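Local coordinates for protein transcriptional regulator (Pyrococcus horikoshii, PDB 1UDD) that is an all-helical protein of the TENA/THI-4/PQQC family, a TenA homologue named a transcriptional regulator, at residues F41-L44 / Q45-N48; G32-P35 / L36-K40; L205-W208 / E209-W212; A76-E79 / V80-E83; P155-I158 / Y159-G163. All coordinates share one frame; numbering follows the deposited sequence.

Interaction 1. Residues F41-L44 / Q45-N48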
# COMPACT_ATOMS: atom_id res chain seq x y z
N PHE A 41 -17.56 11.09 26.02
CA PHE A 41 -16.14 11.06 25.68
C PHE A 41 -15.85 9.88 24.75
O PHE A 41 -15.08 9.99 23.79
CB PHE A 41 -15.28 10.92 26.93
CG PHE A 41 -13.82 10.93 26.65
CD1 PHE A 41 -13.13 12.14 26.51
CD2 PHE A 41 -13.12 9.74 26.49
CE1 PHE A 41 -11.77 12.16 26.21
CE2 PHE A 41 -11.76 9.75 26.18
CZ PHE A 41 -11.08 10.97 26.04
N TYR A 42 -16.48 8.75 25.06
CA TYR A 42 -16.34 7.53 24.28
C TYR A 42 -16.93 7.72 22.88
O TYR A 42 -16.24 7.50 21.88
CB TYR A 42 -17.05 6.37 25.00
CG TYR A 42 -17.34 5.15 24.14
CD1 TYR A 42 -16.31 4.36 23.63
CD2 TYR A 42 -18.65 4.82 23.81
CE1 TYR A 42 -16.58 3.25 22.81
CE2 TYR A 42 -18.94 3.73 23.00
CZ TYR A 42 -17.90 2.95 22.50
OH TYR A 42 -18.19 1.91 21.67
N VAL A 43 -18.19 8.15 22.80
CA VAL A 43 -18.82 8.36 21.50
C VAL A 43 -17.94 9.28 20.65
O VAL A 43 -17.70 9.00 19.48
CB VAL A 43 -20.24 8.97 21.64
CG1 VAL A 43 -20.78 9.36 20.25
CG2 VAL A 43 -21.18 7.96 22.28
N LEU A 44 -17.46 10.35 21.26
CA LEU A 44 -16.60 11.30 20.56
C LEU A 44 -15.39 10.60 19.94
O LEU A 44 -15.06 10.83 18.77
CB LEU A 44 -16.13 12.40 21.52
CG LEU A 44 -16.79 13.78 21.38
CD1 LEU A 44 -18.29 13.64 21.30
CD2 LEU A 44 -16.39 14.65 22.57
N GLN A 45 -14.73 9.74 20.72
CA GLN A 45 -13.57 9.01 20.24
C GLN A 45 -13.95 8.02 19.14
O GLN A 45 -13.07 7.51 18.43
CB GLN A 45 -12.91 8.25 21.40
CG GLN A 45 -12.23 9.11 22.46
CD GLN A 45 -10.99 9.81 21.94
OE1 GLN A 45 -10.06 9.17 21.44
NE2 GLN A 45 -10.95 11.13 22.08
N ASP A 46 -15.25 7.75 18.97
CA ASP A 46 -15.70 6.81 17.95
C ASP A 46 -15.59 7.28 16.51
O ASP A 46 -15.60 6.46 15.59
CB ASP A 46 -17.15 6.37 18.20
CG ASP A 46 -17.27 5.42 19.36
OD1 ASP A 46 -16.33 4.63 19.59
OD2 ASP A 46 -18.31 5.44 20.04
N PHE A 47 -15.50 8.59 16.28
CA PHE A 47 -15.39 9.06 14.90
C PHE A 47 -14.13 8.48 14.26
O PHE A 47 -14.18 7.87 13.19
CB PHE A 47 -15.30 10.58 14.83
CG PHE A 47 -15.17 11.09 13.43
CD1 PHE A 47 -16.23 10.97 12.54
CD2 PHE A 47 -13.98 11.67 12.99
CE1 PHE A 47 -16.10 11.42 11.22
CE2 PHE A 47 -13.84 12.12 11.67
CZ PHE A 47 -14.91 12.00 10.79
N ASN A 48 -13.01 8.67 14.93
CA ASN A 48 -11.74 8.18 14.44
C ASN A 48 -11.77 6.67 14.22
O ASN A 48 -11.07 6.15 13.35
CB ASN A 48 -10.63 8.53 15.41
CG ASN A 48 -9.27 8.38 14.80
OD1 ASN A 48 -8.95 9.04 13.82
ND2 ASN A 48 -8.45 7.49 15.37
O HOH W 1 -13.17 12.23 23.38
O HOH W 2 -12.43 10.67 17.41
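Tyr42 and Asp46, one helical turn apart, meet ring to carboxylate. Asp46 OD2 sits over one face of the Tyr42 ring, displaced toward the rim and 3.5 Å from Tyr42 CZ, and the carboxylate plane stands nearly perpendicular to the ring (86°). With Tyr42 CG anti to its own N (chi1 163°) and Asp46 CG beside its backbone N (chi1 -73°), the two side chains meet. On another side of the helix Phe41 and Gln45 run alongside each other, amide and ring almost parallel, with Gln45 CG 3.8 Å from Phe41 CE2. Phe41 O is gripped twice: it accepts Gln45 N at 3.1 Å and a water at 3.0 Å. That water, lying over a face of the Phe41 ring, also accepts from Gln45 NE2 at 2.8 Å. Asp46 N bonds Val43 O at 2.8 Å and Tyr42 O only weakly. Then the helix kinks: Phe47 N has a weak bond to Leu44 O, and a second water bridges Leu44 O and Asn48 N. Outside, the Gln45 amide is fixed by Thr107 N and Glu105 O, Tyr42 OH bonds Tyr140 OH, and Phe47 meets Tyr66 of the second subunit edge-to-face. A kinked helix with a water let into its backbone hydrogen bonding, set inside the helical bundle of the TenA fold, is the motif here.

Interaction 2. Residues G32-P35 / L36-K40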
# COMPACT_ATOMS: atom_id res chain seq x y z
N GLY A 32 -26.41 0.67 33.07
CA GLY A 32 -27.09 1.96 33.02
C GLY A 32 -26.51 2.91 34.04
O GLY A 32 -27.00 4.02 34.23
N THR A 33 -25.44 2.47 34.68
CA THR A 33 -24.75 3.23 35.71
C THR A 33 -23.69 4.21 35.21
O THR A 33 -23.30 5.14 35.91
CB THR A 33 -24.12 2.25 36.72
OG1 THR A 33 -25.15 1.75 37.59
CG2 THR A 33 -23.03 2.90 37.53
N LEU A 34 -23.21 3.99 33.99
CA LEU A 34 -22.18 4.86 33.44
C LEU A 34 -22.59 6.34 33.45
O LEU A 34 -23.70 6.69 33.06
CB LEU A 34 -21.84 4.44 32.00
CG LEU A 34 -20.61 5.15 31.42
CD1 LEU A 34 -19.37 4.59 32.09
CD2 LEU A 34 -20.53 4.97 29.90
N PRO A 35 -21.69 7.22 33.93
CA PRO A 35 -22.00 8.65 33.96
C PRO A 35 -22.05 9.16 32.52
O PRO A 35 -21.07 9.03 31.78
CB PRO A 35 -20.84 9.24 34.74
CG PRO A 35 -20.43 8.12 35.65
CD PRO A 35 -20.48 6.93 34.72
N LEU A 36 -23.19 9.73 32.12
CA LEU A 36 -23.39 10.23 30.77
C LEU A 36 -22.21 11.00 30.19
O LEU A 36 -22.06 11.08 28.98
CB LEU A 36 -24.64 11.12 30.72
CG LEU A 36 -25.17 11.47 29.33
CD1 LEU A 36 -25.42 10.19 28.55
CD2 LEU A 36 -26.45 12.28 29.45
N GLU A 37 -21.37 11.56 31.06
CA GLU A 37 -20.21 12.31 30.60
C GLU A 37 -19.15 11.40 30.01
O GLU A 37 -18.47 11.78 29.05
CB GLU A 37 -19.60 13.12 31.74
CG GLU A 37 -20.32 14.42 32.03
CD GLU A 37 -20.59 15.23 30.76
OE1 GLU A 37 -21.62 14.98 30.09
OE2 GLU A 37 -19.75 16.11 30.43
N LYS A 38 -19.00 10.22 30.60
CA LYS A 38 -18.02 9.25 30.12
C LYS A 38 -18.45 8.66 28.79
O LYS A 38 -17.62 8.35 27.95
CB LYS A 38 -17.82 8.14 31.15
CG LYS A 38 -17.18 8.62 32.43
CD LYS A 38 -16.76 7.49 33.33
CE LYS A 38 -15.76 7.98 34.37
NZ LYS A 38 -15.23 6.88 35.22
N PHE A 39 -19.76 8.52 28.60
CA PHE A 39 -20.28 7.97 27.35
C PHE A 39 -20.00 8.95 26.22
O PHE A 39 -19.59 8.55 25.13
CB PHE A 39 -21.79 7.72 27.47
CG PHE A 39 -22.40 7.02 26.28
CD1 PHE A 39 -21.92 5.78 25.87
CD2 PHE A 39 -23.46 7.59 25.59
CE1 PHE A 39 -22.51 5.10 24.79
CE2 PHE A 39 -24.06 6.93 24.51
CZ PHE A 39 -23.58 5.68 24.11
N LYS A 40 -20.20 10.24 26.49
CA LYS A 40 -19.94 11.24 25.47
C LYS A 40 -18.47 11.24 25.06
O LYS A 40 -18.17 11.38 23.88
CB LYS A 40 -20.36 12.63 25.95
CG LYS A 40 -21.85 12.79 26.13
CD LYS A 40 -22.19 14.19 26.61
CE LYS A 40 -23.65 14.31 27.02
NZ LYS A 40 -23.96 15.71 27.44
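Leu34 packs its two methyls against successive residues of the first helical turn. CD2 of Leu34 lies 3.9 Å from Phe39 CB, the two side chains crossing at about a right angle, while CD1 of Leu34 meets Lys38 CB at 4.0 Å. With CG opposite its own N (chi1 -171°), Leu34 puts both branches against that turn. This is the close-packed, buried part, backed by Phe25 of helix 24-31. Next to it Pro35, at the N-cap position, receives Lys38 N on its carbonyl O at 2.7 Å and, weakly, Phe39 N at 3.5 Å. The outer side is looser. The Pro35 ring and the Lys38 chain run side by side, CD of Pro35 to CD of Lys38 at 4.0 Å, and the extended lysine carries its ammonium on to a cation-pi contact with Trp212. Leu36 and Glu37 are exposed, and Glu37 OE1 and Lys40 NZ form a long salt bridge, 3.6 Å. Leu34 O is bonded by Tyr159 OH. Since a proline side chain offers no capping group, the first turn of helix 36-63 is started by the Pro35 carbonyl and by apolar contact, not by a side-chain cap.

Interaction 3. Residues L205-W208 / E209-W212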
# COMPACT_ATOMS: atom_id res chain seq x y z
N LEU A 205 -9.56 -3.76 24.77
CA LEU A 205 -9.55 -3.57 26.22
C LEU A 205 -8.98 -2.19 26.52
O LEU A 205 -9.53 -1.43 27.33
CB LEU A 205 -8.71 -4.66 26.89
CG LEU A 205 -8.57 -4.64 28.42
CD1 LEU A 205 -9.91 -4.46 29.08
CD2 LEU A 205 -7.92 -5.95 28.87
N ALA A 206 -7.89 -1.85 25.83
CA ALA A 206 -7.24 -0.56 26.02
C ALA A 206 -8.19 0.57 25.66
O ALA A 206 -8.17 1.64 26.29
CB ALA A 206 -5.98 -0.48 25.15
N PHE A 207 -9.01 0.35 24.64
CA PHE A 207 -9.94 1.37 24.20
C PHE A 207 -10.97 1.67 25.29
O PHE A 207 -11.29 2.83 25.55
CB PHE A 207 -10.65 0.93 22.92
CG PHE A 207 -11.09 2.07 22.05
CD1 PHE A 207 -10.19 2.66 21.14
CD2 PHE A 207 -12.40 2.55 22.10
CE1 PHE A 207 -10.60 3.70 20.30
CE2 PHE A 207 -12.82 3.59 21.26
CZ PHE A 207 -11.92 4.16 20.35
N TRP A 208 -11.51 0.63 25.91
CA TRP A 208 -12.49 0.84 26.97
C TRP A 208 -11.79 1.55 28.11
O TRP A 208 -12.34 2.47 28.71
CB TRP A 208 -13.08 -0.50 27.44
CG TRP A 208 -13.93 -1.15 26.40
CD1 TRP A 208 -13.70 -2.36 25.79
CD2 TRP A 208 -15.14 -0.64 25.84
NE1 TRP A 208 -14.70 -2.63 24.89
CE2 TRP A 208 -15.60 -1.59 24.90
CE3 TRP A 208 -15.90 0.53 26.04
CZ2 TRP A 208 -16.78 -1.42 24.16
CZ3 TRP A 208 -17.07 0.71 25.30
CH2 TRP A 208 -17.49 -0.26 24.37
N GLU A 209 -10.57 1.12 28.40
CA GLU A 209 -9.80 1.70 29.49
C GLU A 209 -9.57 3.19 29.30
O GLU A 209 -9.72 3.96 30.24
CB GLU A 209 -8.46 0.98 29.61
CG GLU A 209 -7.60 1.44 30.79
CD GLU A 209 -8.33 1.37 32.13
OE1 GLU A 209 -9.06 0.38 32.34
OE2 GLU A 209 -8.16 2.29 32.96
N MET A 210 -9.22 3.60 28.09
CA MET A 210 -8.99 5.02 27.85
C MET A 210 -10.30 5.78 27.87
O MET A 210 -10.33 6.98 28.18
CB MET A 210 -8.25 5.23 26.53
CG MET A 210 -9.08 5.05 25.31
SD MET A 210 -9.78 6.58 24.76
CE MET A 210 -10.62 5.97 23.25
N ALA A 211 -11.39 5.11 27.53
CA ALA A 211 -12.70 5.75 27.55
C ALA A 211 -13.08 5.93 29.02
O ALA A 211 -13.76 6.88 29.39
CB ALA A 211 -13.72 4.87 26.85
N TRP A 212 -12.62 5.01 29.86
CA TRP A 212 -12.90 5.06 31.29
C TRP A 212 -12.07 6.16 31.94
O TRP A 212 -12.56 6.90 32.79
CB TRP A 212 -12.58 3.70 31.93
CG TRP A 212 -12.83 3.65 33.41
CD1 TRP A 212 -11.90 3.57 34.41
CD2 TRP A 212 -14.11 3.69 34.06
NE1 TRP A 212 -12.51 3.56 35.64
CE2 TRP A 212 -13.87 3.64 35.45
CE3 TRP A 212 -15.43 3.77 33.61
CZ2 TRP A 212 -14.91 3.66 36.40
CZ3 TRP A 212 -16.47 3.79 34.55
CH2 TRP A 212 -16.20 3.74 35.92
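Met210 lays its terminal methyl squarely on the face of the Phe207 ring, three residues earlier in the same helix. CE of Met210 stands 3.6 Å from the ring centroid of Phe207 and 10° off the normal, a CH-pi contact, with SD farther out behind it at 5.3 Å from the same centroid. The sulfur thus takes part in a Met-aromatic contact at a distance, and the methyl does the touching. To get there Met210 places CG between N and the carbonyl carbon (chi1 75°), the crowded position, and bends again at chi2; CG is left only 3.1 Å from Phe207 O, a tight fit. Phe207 points the same way, alongside the methionine. Beneath this pair the backbone is regular: the N atoms of Glu209, Met210, Ala211 and Trp212 bond the O atoms of Leu205, Ala206, Phe207 and Trp208 in turn, four i to i+4 bonds of 2.8 to 3.0 Å. Around the helix, Phe207 meets Tyr49 edge-to-face and Trp208 lies against the rings of Tyr42 and Tyr140, while the Glu209 carboxylate is held by His23 NE2 and by a salt bridge to Arg213. The Met210 methyl and the Phe207 and Trp208 rings face the bundle, a contact mainly of dispersion and CH-pi character, whereas the Glu209 charge has both a hydrogen-bond and an ionic partner.

Interaction 4. Residues A76-E79 / V80-E83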
# COMPACT_ATOMS: atom_id res chain seq x y z
N ALA A 76 -17.40 -1.24 3.87
CA ALA A 76 -16.63 -0.02 4.10
C ALA A 76 -17.54 1.17 3.82
O ALA A 76 -17.52 2.16 4.55
CB ALA A 76 -15.42 0.02 3.18
N ARG A 77 -18.33 1.06 2.75
CA ARG A 77 -19.26 2.11 2.33
C ARG A 77 -20.31 2.37 3.41
O ARG A 77 -20.58 3.52 3.75
CB ARG A 77 -19.91 1.70 1.00
CG ARG A 77 -20.92 2.69 0.44
CD ARG A 77 -22.32 2.35 0.94
NE ARG A 77 -23.33 3.21 0.34
CZ ARG A 77 -24.64 3.01 0.46
NH1 ARG A 77 -25.09 1.98 1.16
NH2 ARG A 77 -25.49 3.84 -0.12
N ASP A 78 -20.88 1.30 3.97
CA ASP A 78 -21.87 1.44 5.02
C ASP A 78 -21.29 2.09 6.26
O ASP A 78 -22.00 2.83 6.95
CB ASP A 78 -22.44 0.08 5.39
CG ASP A 78 -23.34 -0.48 4.31
OD1 ASP A 78 -23.60 0.24 3.32
OD2 ASP A 78 -23.78 -1.63 4.47
N GLU A 79 -20.03 1.83 6.56
CA GLU A 79 -19.41 2.44 7.73
C GLU A 79 -19.46 3.95 7.62
O GLU A 79 -19.76 4.64 8.59
CB GLU A 79 -17.94 2.05 7.89
CG GLU A 79 -17.67 0.89 8.83
CD GLU A 79 -18.25 1.09 10.21
OE1 GLU A 79 -17.72 1.88 11.02
OE2 GLU A 79 -19.27 0.43 10.48
N VAL A 80 -19.15 4.48 6.44
CA VAL A 80 -19.12 5.92 6.25
C VAL A 80 -20.36 6.57 5.68
O VAL A 80 -20.33 7.73 5.30
CB VAL A 80 -17.89 6.34 5.42
CG1 VAL A 80 -16.65 6.26 6.27
CG2 VAL A 80 -17.76 5.47 4.19
N THR A 81 -21.46 5.85 5.63
CA THR A 81 -22.69 6.44 5.12
C THR A 81 -23.82 6.15 6.10
O THR A 81 -24.16 7.00 6.92
CB THR A 81 -23.04 5.88 3.72
OG1 THR A 81 -23.29 4.47 3.79
CG2 THR A 81 -21.90 6.13 2.76
N VAL A 82 -24.39 4.96 6.02
CA VAL A 82 -25.46 4.55 6.91
C VAL A 82 -25.05 4.77 8.36
O VAL A 82 -25.79 5.35 9.14
CB VAL A 82 -25.80 3.06 6.73
CG1 VAL A 82 -26.95 2.67 7.63
CG2 VAL A 82 -26.12 2.76 5.27
N GLU A 83 -23.85 4.30 8.72
CA GLU A 83 -23.36 4.41 10.08
C GLU A 83 -22.99 5.82 10.53
O GLU A 83 -23.09 6.15 11.71
CB GLU A 83 -22.16 3.48 10.30
CG GLU A 83 -22.51 2.01 10.22
CD GLU A 83 -23.71 1.66 11.07
OE1 GLU A 83 -23.67 1.92 12.29
OE2 GLU A 83 -24.70 1.14 10.52
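Ala76, in the last turn of helix 68-79, offers its carbonyl O to Val80 N in a weak bond of 3.4 Å, and Val80 CG2 crowds the same Ala76 oxygen at 3.3 Å. Arg77 comes next and does more. Its carbonyl O takes the Thr81 hydroxyl at 2.9 Å, the donor sitting 42° out of the carbonyl plane, while Thr81 OG1 also lies over the rim of one face of the Arg77 guanidinium. Thr81 OG1 reaches back because chi1 is 63°. NH1 of Arg77 forms a salt bridge with Asp78 OD1 at 3.1 Å, and its NE pairs with Glu74 of the second subunit. Asp78 O then accepts Glu83 N at 3.0 Å, almost in line with its C=O bond (173°), and Thr81 N weakly at 3.3 Å. Glu79 closes the series: its OE2 touches Glu83 CG at 3.6 Å, the two carboxylates lying nearly parallel. Thr81 occupies the N-cap position of helix 82-93, yet its hydroxyl serves the preceding helix. Asp78 O, at the end of one helix, thus accepts Glu83 N from the first turn of the next, and the arginine joins the junction to the subunit interface through charge.

Interaction 5. Residues P155-I158 / Y159-G163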
# COMPACT_ATOMS: atom_id res chain seq x y z
N PRO A 155 -31.97 1.62 32.69
CA PRO A 155 -32.81 2.81 32.86
C PRO A 155 -32.66 3.87 31.76
O PRO A 155 -33.65 4.50 31.36
CB PRO A 155 -32.38 3.34 34.22
CG PRO A 155 -31.90 2.12 34.93
CD PRO A 155 -31.12 1.41 33.87
N ILE A 156 -31.44 4.06 31.28
CA ILE A 156 -31.13 5.06 30.27
C ILE A 156 -31.41 4.67 28.82
O ILE A 156 -30.70 3.85 28.23
CB ILE A 156 -29.65 5.49 30.41
CG1 ILE A 156 -29.34 5.72 31.89
CG2 ILE A 156 -29.40 6.74 29.60
CD1 ILE A 156 -27.90 6.15 32.20
N LYS A 157 -32.44 5.29 28.23
CA LYS A 157 -32.85 4.99 26.86
C LYS A 157 -31.76 5.04 25.80
O LYS A 157 -31.74 4.19 24.90
CB LYS A 157 -33.99 5.93 26.43
CG LYS A 157 -34.51 5.64 25.01
CD LYS A 157 -35.86 6.30 24.77
CE LYS A 157 -36.50 5.80 23.47
NZ LYS A 157 -37.95 6.15 23.35
N ILE A 158 -30.89 6.03 25.87
CA ILE A 158 -29.81 6.16 24.89
C ILE A 158 -28.90 4.94 24.95
O ILE A 158 -28.52 4.40 23.91
CB ILE A 158 -28.98 7.44 25.13
CG1 ILE A 158 -29.82 8.67 24.76
CG2 ILE A 158 -27.71 7.42 24.27
CD1 ILE A 158 -29.07 9.97 24.89
N TYR A 159 -28.56 4.50 26.16
CA TYR A 159 -27.72 3.33 26.32
C TYR A 159 -28.43 2.10 25.76
O TYR A 159 -27.80 1.24 25.14
CB TYR A 159 -27.39 3.09 27.79
CG TYR A 159 -26.51 4.13 28.42
CD1 TYR A 159 -25.95 5.15 27.65
CD2 TYR A 159 -26.24 4.10 29.78
CE1 TYR A 159 -25.14 6.12 28.24
CE2 TYR A 159 -25.43 5.06 30.37
CZ TYR A 159 -24.89 6.07 29.60
OH TYR A 159 -24.12 7.05 30.20
N ARG A 160 -29.74 2.01 25.97
CA ARG A 160 -30.49 0.87 25.47
C ARG A 160 -30.50 0.83 23.96
O ARG A 160 -30.27 -0.22 23.36
CB ARG A 160 -31.94 0.88 25.97
CG ARG A 160 -32.12 0.59 27.45
CD ARG A 160 -33.54 0.10 27.72
NE ARG A 160 -34.55 1.03 27.22
CZ ARG A 160 -34.91 2.14 27.85
NH1 ARG A 160 -34.35 2.48 29.00
NH2 ARG A 160 -35.83 2.93 27.31
N GLU A 161 -30.77 1.96 23.33
CA GLU A 161 -30.79 2.02 21.88
C GLU A 161 -29.41 1.58 21.39
O GLU A 161 -29.28 0.69 20.56
CB GLU A 161 -31.08 3.45 21.41
CG GLU A 161 -32.27 4.12 22.08
CD GLU A 161 -32.57 5.50 21.51
OE1 GLU A 161 -33.16 5.58 20.41
OE2 GLU A 161 -32.20 6.51 22.16
N TRP A 162 -28.38 2.22 21.95
CA TRP A 162 -27.00 1.93 21.60
C TRP A 162 -26.68 0.44 21.66
O TRP A 162 -26.14 -0.13 20.72
CB TRP A 162 -26.05 2.68 22.54
CG TRP A 162 -24.61 2.45 22.23
CD1 TRP A 162 -23.85 3.11 21.30
CD2 TRP A 162 -23.77 1.45 22.80
NE1 TRP A 162 -22.59 2.57 21.26
CE2 TRP A 162 -22.51 1.55 22.17
CE3 TRP A 162 -23.96 0.46 23.78
CZ2 TRP A 162 -21.43 0.71 22.50
CZ3 TRP A 162 -22.89 -0.37 24.11
CH2 TRP A 162 -21.64 -0.24 23.46
N GLY A 163 -27.04 -0.19 22.77
CA GLY A 163 -26.75 -1.60 22.95
C GLY A 163 -27.49 -2.58 22.07
O GLY A 163 -26.89 -3.53 21.55
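Arg160 folds its guanidinium back against the start of the helix, where NH1 has its main acceptor in Asn154 O and adds a weak bond to Pro155 O at 3.2 Å, met at the guanidinium edge. One face of the guanidinium lies over Lys157 CA; a bend at chi3 (-55°) brings the group there. Ile156, at the N-cap position, has its own N held by Asn154 OD1, and its carbonyl O takes Arg160 N at 3.1 Å, in the carbonyl plane. Ile158 O accepts Trp162 N at 2.9 Å, and Tyr159 O accepts Gly163 N at 2.9 Å. Lys157 O lies too close to the Glu161 side chain in the model, which makes the details of its bond to Glu161 N doubtful. Apolar packing occupies another side: Ile156 CG2 stands over the face of the Tyr159 ring, 4.1 Å from its centroid and 11° off the normal, and CD1 of Ile156 presses on Tyr159 CE2 at 3.3 Å. The tyrosine hydroxyl is satisfied by Leu34 O in the turn before helix 36-63. Helix 157-164 packs against helices 24-31, 36-63 and 82-93: Ile158 rests on Leu90 of helix 82-93 and Phe39 of helix 36-63, both Tyr159 and Trp162 meet Phe39 edge-to-face, and the same two residues reach Leu29 of helix 24-31.

In the fold
Interactions 1 and 2 follow one another on helix 36-63, their centres about 13 Å apart, and interactions 3 and 5 gather round its first turns. Interaction 3 flanks both: Gln45 CG lies 3.6 Å from Met210 CE, and Leu34 CD1 lies 3.9 Å from Trp212 CZ3. Interaction 5 is tied to the start of the helix by a probable hydrogen bond between Leu34 O and Tyr159 OH, 2.9 Å, and also reaches interaction 1 through Tyr42 OH and Trp162 CZ2, 3.6 Å apart. Tyr42 is thus touched by interactions 3 and 5 alike. Interaction 4 stands apart at the subunit interface, its nearest atoms about 7 Å from interaction 1 and its centre about 24 Å from that of interaction 3, across the chain's centre.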